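Local coordinates for pyruvate carboxylase n-terminal domain (Aquifex aeolicus, PDB 1ULZ), which forms the biotin carboxylase subunit of a pyruvate carboxylase and contains an ATP-grasp domain, at residues R64-A69 and E95-T100. The protein carries 1 engineered substitution. Residues are numbered along the deposited sequence; the frame is centred on the assembly and turned at random.
Sequences RIINLA and EEAGIT
Ile99 reaches across to helix 62-71 with the end of its longer branch, setting CD1 3.6 Å from CB of Ala69. CG1 lies beside the backbone N and anti to the carbonyl carbon (chi1 -69°), and the extended second torsion (171°) carries CD1 out to the helix surface between Ile66 and Ala69, one turn apart. There it also meets the backbone, 3.9 Å from the carbonyl O of Ile66, and lies 4.2 Å from CG2 of the same residue. The methyl of Ala69 is short enough to let an isoleucine tip come close to the helix backbone. Ile66 uses the same CG2, the branch anti to its backbone N, to touch Ala97 CB at 3.9 Å; buried and beta-branched, it offers apolar surface both to this pair and to Phe90 and Met93 of helix 88-96. The setting is the Rossmann-like N-terminal domain of biotin carboxylase, where helices 62-71 and 88-96 precede the neighbouring parallel strands 76-78 and 100-101. Helix 88-96 is closed by a Schellman motif: Gly98 takes a positive phi (84°), at which a CB would press on the preceding carbonyl O, and its N bonds to Glu95 O at 2.8 Å. The chain thereby turns toward strand 100-101, with the small, partly exposed Ala97 facing Ile66 and Ile99 buried, where its side chain also touches Ile77 of the adjoining strand.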
# COMPACT_ATOMS: atom_id res chain seq x y z
N ARG A 64 -31.99 -9.66 -17.21
CA ARG A 64 -31.39 -10.92 -16.77
C ARG A 64 -30.63 -10.73 -15.46
O ARG A 64 -30.70 -11.57 -14.56
CB ARG A 64 -30.43 -11.46 -17.84
CG ARG A 64 -29.87 -12.82 -17.48
CD ARG A 64 -28.88 -13.34 -18.51
NE ARG A 64 -29.52 -13.66 -19.78
CZ ARG A 64 -29.19 -13.09 -20.94
NH1 ARG A 64 -29.82 -13.44 -22.05
NH2 ARG A 64 -28.23 -12.18 -20.97
N ILE A 65 -29.91 -9.62 -15.37
CA ILE A 65 -29.13 -9.32 -14.18
C ILE A 65 -30.03 -9.06 -12.97
O ILE A 65 -29.76 -9.55 -11.87
CB ILE A 65 -28.19 -8.11 -14.44
CG1 ILE A 65 -27.07 -8.55 -15.39
CG2 ILE A 65 -27.62 -7.59 -13.12
CD1 ILE A 65 -26.24 -7.42 -15.94
N ILE A 66 -31.11 -8.31 -13.18
CA ILE A 66 -32.05 -8.05 -12.10
C ILE A 66 -32.67 -9.37 -11.65
O ILE A 66 -32.76 -9.66 -10.46
CB ILE A 66 -33.16 -7.06 -12.56
CG1 ILE A 66 -32.61 -5.63 -12.55
CG2 ILE A 66 -34.38 -7.18 -11.66
CD1 ILE A 66 -33.59 -4.58 -13.01
N ASN A 67 -33.08 -10.19 -12.62
CA ASN A 67 -33.67 -11.48 -12.29
C ASN A 67 -32.74 -12.38 -11.49
O ASN A 67 -33.17 -13.02 -10.53
CB ASN A 67 -34.12 -12.21 -13.56
CG ASN A 67 -35.34 -11.58 -14.19
OD1 ASN A 67 -35.98 -10.71 -13.59
ND2 ASN A 67 -35.68 -12.02 -15.39
N LEU A 68 -31.47 -12.43 -11.88
CA LEU A 68 -30.51 -13.26 -11.16
C LEU A 68 -30.39 -12.78 -9.71
O LEU A 68 -30.45 -13.57 -8.78
CB LEU A 68 -29.13 -13.22 -11.84
CG LEU A 68 -27.98 -13.94 -11.13
CD1 LEU A 68 -28.28 -15.42 -11.00
CD2 LEU A 68 -26.69 -13.74 -11.91
N ALA A 69 -30.23 -11.47 -9.53
CA ALA A 69 -30.12 -10.90 -8.19
C ALA A 69 -31.30 -11.36 -7.34
O ALA A 69 -31.14 -11.82 -6.21
CB ALA A 69 -30.09 -9.38 -8.26
N GLU A 95 -34.63 -0.23 -8.53
CA GLU A 95 -35.47 0.34 -7.48
C GLU A 95 -36.84 -0.33 -7.48
O GLU A 95 -37.29 -0.83 -6.46
CB GLU A 95 -35.64 1.84 -7.69
CG GLU A 95 -36.37 2.54 -6.55
CD GLU A 95 -36.66 4.00 -6.85
OE1 GLU A 95 -37.61 4.28 -7.61
OE2 GLU A 95 -35.94 4.88 -6.32
N GLU A 96 -37.48 -0.35 -8.64
CA GLU A 96 -38.81 -0.95 -8.78
C GLU A 96 -38.84 -2.42 -8.39
O GLU A 96 -39.88 -2.92 -7.95
CB GLU A 96 -39.29 -0.77 -10.23
CG GLU A 96 -39.19 0.69 -10.68
CD GLU A 96 -39.65 0.91 -12.11
OE1 GLU A 96 -39.31 0.09 -12.99
OE2 GLU A 96 -40.32 1.94 -12.35
N ALA A 97 -37.71 -3.11 -8.53
CA ALA A 97 -37.64 -4.52 -8.18
C ALA A 97 -37.26 -4.71 -6.71
O ALA A 97 -37.16 -5.84 -6.23
CB ALA A 97 -36.62 -5.23 -9.07
N GLY A 98 -37.05 -3.61 -6.01
CA GLY A 98 -36.69 -3.70 -4.60
C GLY A 98 -35.21 -3.93 -4.36
O GLY A 98 -34.81 -4.30 -3.25
N ILE A 99 -34.39 -3.70 -5.38
CA ILE A 99 -32.94 -3.88 -5.28
C ILE A 99 -32.23 -2.54 -5.08
O ILE A 99 -32.53 -1.56 -5.75
CB ILE A 99 -32.38 -4.58 -6.54
CG1 ILE A 99 -32.86 -6.04 -6.58
CG2 ILE A 99 -30.86 -4.50 -6.57
CD1 ILE A 99 -32.55 -6.76 -7.88
N THR A 100 -31.29 -2.50 -4.14
CA THR A 100 -30.55 -1.27 -3.88
C THR A 100 -29.44 -1.04 -4.89
O THR A 100 -28.43 -1.75 -4.90
CB THR A 100 -29.92 -1.28 -2.47
OG1 THR A 100 -30.95 -1.32 -1.48
CG2 THR A 100 -29.08 -0.02 -2.25